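Local coordinates for protein probable flavin reductase (Sinorhizobium meliloti, PDB 3RH7) that binds flavin mononucleotide and probably acts as an NADPH-dependent flavin reductase, at residues Phe25-Thr30 against Tyr161-Tyr166; Leu87-Lys92 against Phe167-Ala172; Val232-Leu237 against Tyr253-Ser258; Leu268-Leu273 against Arg289-Ser294. All coordinates share one frame; numbering follows the deposited sequence.

Contact 1. Residues Phe25-Thr30 against Tyr161-Tyr166. With FMN (flavin mononucleotide), chain G.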
# COMPACT_ATOMS: atom_id res chain seq x y z
N PHE A 25 -9.82 5.24 -7.97
CA PHE A 25 -8.94 5.84 -6.96
C PHE A 25 -8.35 4.74 -6.05
O PHE A 25 -7.20 4.81 -5.62
CB PHE A 25 -9.70 6.85 -6.10
CG PHE A 25 -10.08 8.16 -6.74
CD1 PHE A 25 -9.26 8.76 -7.68
CD2 PHE A 25 -11.20 8.86 -6.31
CE1 PHE A 25 -9.56 10.02 -8.22
CE2 PHE A 25 -11.51 10.11 -6.85
CZ PHE A 25 -10.68 10.69 -7.78
N GLY A 26 -9.16 3.72 -5.80
CA GLY A 26 -8.77 2.57 -4.99
C GLY A 26 -7.61 1.75 -5.50
O GLY A 26 -7.03 0.99 -4.72
N ALA A 27 -7.25 1.90 -6.80
CA ALA A 27 -6.13 1.20 -7.43
C ALA A 27 -4.80 1.59 -6.76
O ALA A 27 -3.88 0.76 -6.67
CB ALA A 27 -6.08 1.50 -8.91
N PHE A 28 -4.73 2.85 -6.25
CA PHE A 28 -3.56 3.37 -5.55
C PHE A 28 -3.60 2.89 -4.13
O PHE A 28 -4.47 3.31 -3.35
CB PHE A 28 -3.50 4.90 -5.63
CG PHE A 28 -2.29 5.54 -4.97
CD1 PHE A 28 -1.09 5.68 -5.66
CD2 PHE A 28 -2.36 6.01 -3.67
CE1 PHE A 28 0.01 6.28 -5.05
CE2 PHE A 28 -1.25 6.63 -3.06
CZ PHE A 28 -0.08 6.75 -3.75
N ALA A 29 -2.69 1.98 -3.78
CA ALA A 29 -2.64 1.44 -2.40
C ALA A 29 -2.19 2.53 -1.44
O ALA A 29 -1.52 3.46 -1.85
CB ALA A 29 -1.70 0.23 -2.33
N THR A 30 -2.69 2.49 -0.21
CA THR A 30 -2.32 3.44 0.85
C THR A 30 -2.30 2.74 2.16
O THR A 30 -3.09 1.82 2.33
CB THR A 30 -3.33 4.62 0.99
OG1 THR A 30 -4.55 4.13 1.55
CG2 THR A 30 -3.57 5.40 -0.28
N TYR A 161 -4.51 -0.52 3.04
CA TYR A 161 -5.80 -0.54 2.36
C TYR A 161 -5.56 -0.46 0.89
O TYR A 161 -4.99 0.53 0.44
CB TYR A 161 -6.71 0.63 2.79
CG TYR A 161 -8.20 0.36 2.65
CD1 TYR A 161 -8.87 -0.45 3.57
CD2 TYR A 161 -8.96 0.97 1.66
CE1 TYR A 161 -10.25 -0.64 3.51
CE2 TYR A 161 -10.35 0.78 1.58
CZ TYR A 161 -10.99 -0.02 2.53
OH TYR A 161 -12.36 -0.25 2.48
N ALA A 162 -5.94 -1.49 0.14
CA ALA A 162 -5.86 -1.43 -1.34
C ALA A 162 -7.12 -1.95 -1.89
O ALA A 162 -7.65 -2.96 -1.39
CB ALA A 162 -4.68 -2.21 -1.89
N ARG A 163 -7.62 -1.25 -2.92
CA ARG A 163 -8.85 -1.58 -3.64
C ARG A 163 -10.00 -1.76 -2.63
O ARG A 163 -10.28 -0.84 -1.87
CB ARG A 163 -8.65 -2.81 -4.57
CG ARG A 163 -7.59 -2.55 -5.62
CD ARG A 163 -7.68 -3.42 -6.84
NE ARG A 163 -7.96 -2.63 -8.05
CZ ARG A 163 -7.04 -2.18 -8.88
NH1 ARG A 163 -5.75 -2.39 -8.64
NH2 ARG A 163 -7.39 -1.50 -9.96
N GLY A 164 -10.62 -2.91 -2.57
CA GLY A 164 -11.66 -3.08 -1.58
C GLY A 164 -11.22 -2.91 -0.11
O GLY A 164 -11.70 -2.00 0.58
N GLY A 165 -10.31 -3.78 0.36
CA GLY A 165 -9.91 -3.76 1.75
C GLY A 165 -8.45 -3.79 2.15
O GLY A 165 -7.54 -3.51 1.37
N TYR A 166 -8.27 -4.09 3.44
CA TYR A 166 -6.99 -4.16 4.11
C TYR A 166 -6.12 -5.32 3.68
O TYR A 166 -6.59 -6.44 3.42
CB TYR A 166 -7.20 -4.30 5.62
CG TYR A 166 -8.16 -3.32 6.25
CD1 TYR A 166 -7.78 -2.00 6.49
CD2 TYR A 166 -9.41 -3.73 6.69
CE1 TYR A 166 -8.65 -1.10 7.09
CE2 TYR A 166 -10.28 -2.84 7.31
CZ TYR A 166 -9.90 -1.52 7.50
OH TYR A 166 -10.74 -0.61 8.08
N1 FMN G . -13.16 10.23 5.55
C2 FMN G . -12.65 11.47 5.19
O2 FMN G . -13.31 12.50 5.42
N3 FMN G . -11.37 11.53 4.65
C4 FMN G . -10.53 10.44 4.35
O4 FMN G . -9.39 10.52 3.88
C4A FMN G . -11.14 9.08 4.68
N5 FMN G . -10.44 7.98 4.44
C5A FMN G . -10.96 6.73 4.85
C6 FMN G . -10.14 5.58 4.59
C7 FMN G . -10.52 4.27 5.00
C7M FMN G . -9.62 3.10 4.72
C8 FMN G . -11.76 4.12 5.66
C8M FMN G . -12.19 2.78 6.10
C9 FMN G . -12.62 5.25 5.92
C9A FMN G . -12.27 6.59 5.52
N10 FMN G . -13.08 7.78 5.77
C10 FMN G . -12.54 9.05 5.36
C1' FMN G . -14.43 7.67 6.46
C2' FMN G . -14.44 8.39 7.87
O2' FMN G . -13.52 7.90 8.85
C3' FMN G . -15.76 8.64 8.65
O3' FMN G . -16.86 7.80 8.25
C4' FMN G . -16.13 10.14 8.88
O4' FMN G . -15.71 11.10 7.85
C5' FMN G . -15.62 10.55 10.25
O5' FMN G . -16.76 10.36 11.08
P FMN G . -17.63 11.69 11.49
O1P FMN G . -16.41 12.71 11.67
O2P FMN G . -18.42 11.38 12.81
O3P FMN G . -18.73 12.02 10.45
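Thr30 and Tyr161 grip each other through both of their backbone groups, forming an antiparallel hydrogen-bonded pair. Tyr161 N reaches Thr30 O at 2.8 Å, nearly along the C=O axis, while Thr30 N gives an almost straight bond to Tyr161 O (170° at the hydrogen, 3.1 Å). Farther along, Arg163 N donates to Gly26 O at 2.9 Å from above the carbonyl plane, so the loop leaving helix 18-25 is fastened to the tight turn between strands 160-162 and 165-167. That turn is itself closed by Ala162 N bonding to Gly165 O. These strands belong to the FMN-binding split barrel, in which Thr30 opens strand 30-38; its OG1 bonds to Asn50, a residue of the FMN site. Tyr161, with CG anti to its backbone N (chi1 -153°), turns one ring face to the flavin, whose methyl C7M sits 3.6 Å above the plane and over the ring centre. The CE1 corner of the same ring lies over the face of Tyr166. On the other flank, Arg163 bends at chi3 and lays its guanidinium over Ala27, NH2 coming to 3.4 Å from Ala27 CB, and the same NH2 bonds to Asn153 of the second subunit. An alanine in place of Arg163 lacks the guanidinium and would probably weaken the junction with the second subunit and uncover Ala27. Between the flanks, Ala29 CB meets Ala162 CB at 3.9 Å.

Contact 2. Residues Leu87-Lys92 against Phe167-Ala172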
# COMPACT_ATOMS: atom_id res chain seq x y z
N LEU A 87 -1.65 3.62 11.53
CA LEU A 87 -1.99 2.36 12.19
C LEU A 87 -1.09 1.18 11.79
O LEU A 87 -0.62 1.13 10.67
CB LEU A 87 -3.45 2.01 11.91
CG LEU A 87 -4.52 3.02 12.30
CD1 LEU A 87 -5.86 2.50 11.93
CD2 LEU A 87 -4.50 3.33 13.82
N SER A 88 -0.86 0.23 12.70
CA SER A 88 -0.03 -0.93 12.39
C SER A 88 -0.89 -2.15 11.92
O SER A 88 -2.12 -2.05 11.91
CB SER A 88 0.79 -1.30 13.61
OG SER A 88 -0.09 -1.78 14.61
N GLU A 89 -0.24 -3.28 11.51
CA GLU A 89 -0.89 -4.52 11.02
C GLU A 89 -2.04 -5.03 11.88
O GLU A 89 -3.00 -5.61 11.37
CB GLU A 89 0.10 -5.67 10.99
CG GLU A 89 1.07 -5.72 9.85
CD GLU A 89 2.02 -6.89 10.01
OE1 GLU A 89 2.52 -7.12 11.13
OE2 GLU A 89 2.28 -7.58 9.00
N THR A 90 -1.88 -4.90 13.20
CA THR A 90 -2.82 -5.42 14.21
C THR A 90 -3.98 -4.46 14.51
O THR A 90 -4.87 -4.81 15.29
CB THR A 90 -2.04 -5.72 15.50
OG1 THR A 90 -1.50 -4.49 16.03
CG2 THR A 90 -0.93 -6.74 15.30
N GLN A 91 -3.96 -3.24 13.93
CA GLN A 91 -4.94 -2.21 14.27
C GLN A 91 -6.05 -2.09 13.25
O GLN A 91 -6.60 -0.97 13.07
CB GLN A 91 -4.25 -0.86 14.51
CG GLN A 91 -3.54 -0.79 15.88
CD GLN A 91 -2.53 0.32 16.00
OE1 GLN A 91 -2.05 0.94 15.01
NE2 GLN A 91 -2.14 0.58 17.25
N LYS A 92 -6.47 -3.25 12.65
CA LYS A 92 -7.58 -3.25 11.68
C LYS A 92 -8.85 -2.69 12.35
O LYS A 92 -9.54 -1.86 11.77
CB LYS A 92 -7.78 -4.67 11.12
CG LYS A 92 -8.95 -4.83 10.14
CD LYS A 92 -9.28 -6.30 9.85
CE LYS A 92 -10.76 -6.55 9.90
NZ LYS A 92 -11.06 -7.99 10.04
N PHE A 167 -4.81 -5.06 3.75
CA PHE A 167 -3.74 -6.01 3.48
C PHE A 167 -2.65 -5.77 4.54
O PHE A 167 -2.54 -4.65 5.08
CB PHE A 167 -3.24 -5.84 2.03
CG PHE A 167 -2.61 -4.51 1.72
CD1 PHE A 167 -1.27 -4.30 1.93
CD2 PHE A 167 -3.37 -3.48 1.22
CE1 PHE A 167 -0.68 -3.08 1.64
CE2 PHE A 167 -2.78 -2.24 0.92
CZ PHE A 167 -1.44 -2.05 1.14
N THR A 168 -1.87 -6.83 4.88
CA THR A 168 -0.80 -6.77 5.89
C THR A 168 0.36 -7.68 5.49
O THR A 168 0.09 -8.77 4.96
CB THR A 168 -1.35 -7.17 7.26
OG1 THR A 168 -2.15 -8.34 7.10
CG2 THR A 168 -2.18 -6.08 7.93
N PRO A 169 1.64 -7.32 5.74
CA PRO A 169 2.76 -8.22 5.35
C PRO A 169 2.74 -9.58 6.06
O PRO A 169 3.28 -10.57 5.56
CB PRO A 169 4.03 -7.45 5.74
CG PRO A 169 3.61 -6.12 6.18
CD PRO A 169 2.13 -6.05 6.33
N ARG A 170 2.14 -9.59 7.24
CA ARG A 170 1.85 -10.68 8.17
C ARG A 170 1.33 -11.91 7.46
O ARG A 170 1.90 -12.98 7.63
CB ARG A 170 0.75 -10.15 9.12
CG ARG A 170 0.58 -10.86 10.42
CD ARG A 170 -0.32 -10.05 11.33
NE ARG A 170 -1.58 -9.65 10.69
CZ ARG A 170 -2.61 -9.13 11.34
NH1 ARG A 170 -2.56 -8.95 12.66
NH2 ARG A 170 -3.72 -8.81 10.68
N LEU A 171 0.25 -11.73 6.64
CA LEU A 171 -0.49 -12.77 5.94
C LEU A 171 0.34 -13.62 5.01
O LEU A 171 0.12 -14.82 4.96
CB LEU A 171 -1.68 -12.18 5.19
CG LEU A 171 -2.86 -11.75 6.07
CD1 LEU A 171 -3.93 -11.14 5.25
CD2 LEU A 171 -3.45 -12.92 6.79
N ALA A 172 1.30 -13.02 4.27
CA ALA A 172 2.20 -13.77 3.40
C ALA A 172 2.88 -14.89 4.19
O ALA A 172 2.81 -16.03 3.75
CB ALA A 172 3.25 -12.84 2.81
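Glu89 carries most of this contact, pointing into the first turn of helix 169-181. Its OE2 accepts a hydrogen bond from Arg170 N at 2.7 Å, met nearly along the C-O axis though bent at the hydrogen (134°). A carboxylate from a remote loop thus takes a first-turn N-H at the helix's N-terminal end, which would probably favour its charged form. The same oxygen lies close to the Pro169 ring and to Arg170 CB, so one carboxylate corner sits against the helix start. Behind the carboxylate, Glu89 CG rests on Thr168 CG2 at 3.8 Å. CG stands anti to the carbonyl carbon (chi1 -79°) and the chain runs on extended, carrying the acid out to the helix. Arg170 slides past it in the opposite direction, bends at chi3 and sets one guanidinium face over Glu89 O, which lies 3.1 Å above the plane toward its rim. The charged nitrogens of Arg170 do not meet the Glu89 carboxylate, and Thr90 CG2 approaches Arg170 NH1 at 3.8 Å. What holds Glu89 in place is a type I turn from Ser88 to Gln91, closed by Gln91 N to Ser88 O; Gln91, at the N-cap of helix 92-97, also folds its OE1 back to Ser88 N at 2.7 Å. The contact sets the loop between strand 81-86 and helix 92-97 against the start of helix 169-181, whose Leu171 packs on strand 232-242.

Contact 3. Residues Val232-Leu237 against Tyr253-Ser258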
# COMPACT_ATOMS: atom_id res chain seq x y z
N VAL A 232 -10.42 -12.65 -14.30
CA VAL A 232 -10.19 -12.44 -12.89
C VAL A 232 -8.78 -11.91 -12.62
O VAL A 232 -7.85 -12.21 -13.38
CB VAL A 232 -10.47 -13.76 -12.12
CG1 VAL A 232 -9.95 -13.72 -10.69
CG2 VAL A 232 -11.97 -14.11 -12.14
N THR A 233 -8.65 -11.08 -11.57
CA THR A 233 -7.38 -10.57 -11.08
C THR A 233 -7.34 -10.89 -9.60
O THR A 233 -8.21 -10.43 -8.84
CB THR A 233 -7.13 -9.08 -11.40
OG1 THR A 233 -6.73 -8.95 -12.77
CG2 THR A 233 -6.03 -8.47 -10.53
N ILE A 234 -6.37 -11.71 -9.18
CA ILE A 234 -6.22 -12.03 -7.77
C ILE A 234 -5.39 -10.92 -7.17
O ILE A 234 -4.41 -10.49 -7.78
CB ILE A 234 -5.58 -13.42 -7.57
CG1 ILE A 234 -6.32 -14.54 -8.33
CG2 ILE A 234 -5.40 -13.75 -6.10
CD1 ILE A 234 -7.72 -14.86 -7.92
N GLY A 235 -5.82 -10.41 -6.03
CA GLY A 235 -5.12 -9.33 -5.36
C GLY A 235 -4.35 -9.73 -4.12
O GLY A 235 -3.59 -10.70 -4.13
N PHE A 236 -4.54 -8.95 -3.06
CA PHE A 236 -3.88 -9.16 -1.78
C PHE A 236 -4.59 -10.22 -1.00
O PHE A 236 -5.79 -10.41 -1.16
CB PHE A 236 -3.83 -7.85 -0.97
CG PHE A 236 -2.78 -6.84 -1.39
CD1 PHE A 236 -1.46 -7.00 -1.01
CD2 PHE A 236 -3.13 -5.74 -2.15
CE1 PHE A 236 -0.49 -6.07 -1.41
CE2 PHE A 236 -2.16 -4.82 -2.55
CZ PHE A 236 -0.85 -4.99 -2.18
N LEU A 237 -3.86 -10.89 -0.11
CA LEU A 237 -4.42 -11.90 0.78
C LEU A 237 -5.46 -11.25 1.67
O LEU A 237 -5.25 -10.14 2.20
CB LEU A 237 -3.31 -12.55 1.62
CG LEU A 237 -2.43 -13.53 0.89
CD1 LEU A 237 -1.24 -13.87 1.71
CD2 LEU A 237 -3.18 -14.78 0.58
N TYR A 253 -8.11 -15.02 -0.72
CA TYR A 253 -7.59 -13.87 -1.46
C TYR A 253 -8.68 -12.89 -1.75
O TYR A 253 -9.86 -13.27 -1.82
CB TYR A 253 -6.98 -14.32 -2.78
CG TYR A 253 -5.51 -14.63 -2.76
CD1 TYR A 253 -4.56 -13.61 -2.89
CD2 TYR A 253 -5.05 -15.94 -2.72
CE1 TYR A 253 -3.20 -13.89 -2.98
CE2 TYR A 253 -3.69 -16.23 -2.78
CZ TYR A 253 -2.77 -15.21 -2.93
OH TYR A 253 -1.43 -15.47 -3.04
N HIS A 254 -8.30 -11.64 -1.95
CA HIS A 254 -9.24 -10.65 -2.39
C HIS A 254 -9.13 -10.69 -3.90
O HIS A 254 -8.01 -10.86 -4.38
CB HIS A 254 -8.99 -9.27 -1.75
CG HIS A 254 -10.09 -8.27 -1.98
ND1 HIS A 254 -11.30 -8.62 -2.63
CD2 HIS A 254 -10.14 -6.95 -1.69
CE1 HIS A 254 -12.02 -7.51 -2.70
NE2 HIS A 254 -11.37 -6.48 -2.16
N ALA A 255 -10.25 -10.68 -4.66
CA ALA A 255 -10.14 -10.75 -6.12
C ALA A 255 -11.17 -9.86 -6.84
O ALA A 255 -12.06 -9.31 -6.20
CB ALA A 255 -10.27 -12.19 -6.59
N LEU A 256 -11.01 -9.69 -8.17
CA LEU A 256 -11.89 -8.89 -9.02
C LEU A 256 -12.31 -9.63 -10.24
O LEU A 256 -11.46 -10.26 -10.89
CB LEU A 256 -11.23 -7.59 -9.47
CG LEU A 256 -11.06 -6.50 -8.47
CD1 LEU A 256 -10.38 -5.33 -9.10
CD2 LEU A 256 -12.37 -6.11 -7.83
N ALA A 257 -13.59 -9.48 -10.61
CA ALA A 257 -14.12 -10.09 -11.82
C ALA A 257 -14.51 -9.02 -12.83
O ALA A 257 -14.95 -7.92 -12.45
CB ALA A 257 -15.31 -10.96 -11.49
N SER A 258 -14.35 -9.37 -14.12
CA SER A 258 -14.72 -8.49 -15.23
C SER A 258 -16.25 -8.41 -15.29
O SER A 258 -16.94 -9.13 -14.56
CB SER A 258 -14.11 -9.01 -16.53
OG SER A 258 -14.53 -10.33 -16.79
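Strands 232-235 and 253-257 run antiparallel at 157°, their axes 4.6 Å apart, as the two arms of a beta hairpin. Thr233 and Leu256 form a hydrogen-bonded pair, each N meeting the other's O at 3.0 Å; on both sides of it Val232-Ala257 and Ile234-Ala255 make non-hydrogen-bonded pairs. Past Ile234 the register slips by one residue in a beta bulge: Gly235 N bonds to His254 O, and Phe236 O takes His254 N at 2.9 Å. The chain turns a corner at Phe236, and Leu237 then makes a non-hydrogen-bonded pair with Tyr253, their side chains diverging at the start. The Tyr253 ring is sandwiched between two aliphatic groups in CH-pi contacts. Leu237 CD2 stands over the centre of one face, 3.5 Å from the centroid and 11° off the normal, while Ile234 CG2, anti to its backbone N, covers the opposite face nearer the rim. An alanine in place of Tyr253 removes the ring that both groups cover, and would probably loosen the packing beside the bulge. Val232 CG1, Ile234 CD1 and Ala255 CB share one face of the sheet; Ile234 and Tyr253 also pack on helix 216-228, in what is probably the Nudix-like part of the chain. Thr233 and Leu256 on the reverse face pack on Gly155 of the second subunit. Chemically, backbone bonds hold the strands in register, while aromatic-aliphatic contact joins the residues before and after the bulge.

Contact 4. Residues Leu268-Leu273 against Arg289-Ser294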
# COMPACT_ATOMS: atom_id res chain seq x y z
N LEU A 268 -23.64 -11.16 -5.42
CA LEU A 268 -24.65 -10.54 -4.53
C LEU A 268 -24.15 -9.31 -3.80
O LEU A 268 -23.03 -9.28 -3.29
CB LEU A 268 -25.20 -11.55 -3.52
CG LEU A 268 -25.70 -12.88 -4.10
CD1 LEU A 268 -26.08 -13.80 -3.01
CD2 LEU A 268 -26.87 -12.68 -5.07
N ARG A 269 -25.01 -8.27 -3.81
CA ARG A 269 -24.78 -6.99 -3.15
C ARG A 269 -25.04 -7.18 -1.65
O ARG A 269 -25.83 -8.07 -1.31
CB ARG A 269 -25.70 -5.91 -3.77
N PRO A 270 -24.37 -6.43 -0.73
CA PRO A 270 -24.58 -6.66 0.72
C PRO A 270 -26.06 -6.70 1.12
O PRO A 270 -26.45 -7.52 1.96
CB PRO A 270 -23.86 -5.48 1.37
CG PRO A 270 -22.77 -5.14 0.42
CD PRO A 270 -23.33 -5.39 -0.95
N ALA A 271 -26.88 -5.85 0.48
CA ALA A 271 -28.30 -5.78 0.72
C ALA A 271 -28.99 -7.16 0.55
O ALA A 271 -29.84 -7.49 1.37
CB ALA A 271 -28.91 -4.77 -0.23
N GLU A 272 -28.59 -7.95 -0.47
CA GLU A 272 -29.13 -9.29 -0.78
C GLU A 272 -28.64 -10.35 0.21
O GLU A 272 -29.34 -11.34 0.46
CB GLU A 272 -28.77 -9.73 -2.22
CG GLU A 272 -29.09 -8.72 -3.33
CD GLU A 272 -28.54 -9.05 -4.70
OE1 GLU A 272 -29.18 -9.85 -5.43
OE2 GLU A 272 -27.47 -8.50 -5.07
N LEU A 273 -27.44 -10.15 0.79
CA LEU A 273 -26.78 -11.07 1.72
C LEU A 273 -27.34 -11.04 3.14
O LEU A 273 -27.05 -11.95 3.93
CB LEU A 273 -25.29 -10.76 1.79
CG LEU A 273 -24.53 -10.92 0.48
CD1 LEU A 273 -23.16 -10.29 0.58
CD2 LEU A 273 -24.43 -12.36 0.09
N ARG A 289 -17.44 -9.42 7.24
CA ARG A 289 -16.29 -8.55 7.05
C ARG A 289 -16.42 -7.79 5.73
O ARG A 289 -16.16 -6.59 5.70
CB ARG A 289 -15.00 -9.38 7.08
CG ARG A 289 -13.75 -8.57 7.28
CD ARG A 289 -12.51 -9.38 7.07
NE ARG A 289 -11.50 -8.59 6.38
CZ ARG A 289 -10.25 -9.00 6.15
NH1 ARG A 289 -9.83 -10.16 6.60
NH2 ARG A 289 -9.42 -8.23 5.45
N PHE A 290 -16.82 -8.47 4.64
CA PHE A 290 -16.98 -7.85 3.32
C PHE A 290 -18.02 -6.73 3.38
O PHE A 290 -17.73 -5.64 2.87
CB PHE A 290 -17.37 -8.91 2.26
CG PHE A 290 -18.07 -8.36 1.02
CD1 PHE A 290 -17.34 -7.78 -0.01
CD2 PHE A 290 -19.45 -8.43 0.89
CE1 PHE A 290 -17.98 -7.28 -1.14
CE2 PHE A 290 -20.09 -7.91 -0.23
CZ PHE A 290 -19.35 -7.35 -1.25
N VAL A 291 -19.22 -7.00 3.98
CA VAL A 291 -20.33 -6.05 4.08
C VAL A 291 -19.94 -4.83 4.96
O VAL A 291 -20.36 -3.71 4.65
CB VAL A 291 -21.70 -6.68 4.51
CG1 VAL A 291 -22.04 -7.90 3.69
CG2 VAL A 291 -21.77 -7.01 5.99
N LEU A 292 -19.14 -5.06 6.03
CA LEU A 292 -18.68 -4.00 6.92
C LEU A 292 -17.61 -3.12 6.20
O LEU A 292 -17.69 -1.90 6.30
CB LEU A 292 -18.13 -4.62 8.21
CG LEU A 292 -17.45 -3.66 9.21
CD1 LEU A 292 -18.44 -3.09 10.20
CD2 LEU A 292 -16.36 -4.38 9.99
N GLU A 293 -16.66 -3.73 5.46
CA GLU A 293 -15.59 -3.06 4.71
C GLU A 293 -16.15 -2.40 3.40
O GLU A 293 -15.41 -1.72 2.64
CB GLU A 293 -14.43 -4.04 4.43
CG GLU A 293 -13.77 -4.52 5.72
CD GLU A 293 -12.54 -5.42 5.66
OE1 GLU A 293 -12.03 -5.71 4.55
OE2 GLU A 293 -12.09 -5.82 6.76
N SER A 294 -17.50 -2.61 3.17
CA SER A 294 -18.38 -2.10 2.10
C SER A 294 -19.14 -0.88 2.58
O SER A 294 -19.42 0.01 1.78
CB SER A 294 -19.37 -3.16 1.61
OG SER A 294 -18.85 -4.05 0.64
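Two helices meet here, the short and weakly bonded 270-273 and the C-terminal end of 281-292, in the probably Nudix-like half of the chain, mainly through apolar side chains. The dense part is a cluster of four. Pro270 CB lies against Val291 CG1 at 3.8 Å, and its CG approaches the ring corner Phe290 CE2 at 3.9 Å. Leu273 CD1 drops in beside them, a single methyl touching both Phe290 CE2 at 4.0 Å and Val291 CG1 at 4.1 Å. Phe290 has CG anti to its backbone N (chi1 158°), which carries the ring across, its side chain running at about a right angle to those of Pro270 and Leu273; the ring and Leu273 pack on Val196 of strand 196-198. The opposite flank of 270-273 is looser: Ala271 and Glu272 are exposed and stay clear of the second helix, though Glu272 OE2 turns back to take Arg269 N at 2.8 Å. Just past helix 281-292, Pro270 CG comes only within 4.1 Å of Ser294 OG. That hydroxyl donates to Phe290 O at 3.0 Å from above the carbonyl plane, and sits 3.7 Å above one face of the Phe290 ring, toward its rim.

In the fold
Following the chain from the N terminus, contact 1 closes a long loop by bringing 25-30 to 161-166. Contact 2 starts within that loop, at 87-92, and ends just beyond it, at 167-172, so the two cross. Strand 165-167 is followed at once by helix 169-181, and the Phe167 ring packs against the backbone of Tyr161 and Ala162. Contacts 3 and 4 follow in series, each closing a short loop in the second half of the chain. That half still leans on the barrel: Phe236 and His254 of contact 3 touch the 162-165 turn and Glu293 of contact 4 touches Tyr166. Contacts 1, 2 and 3 also reach the second subunit, whereas contact 4 does not.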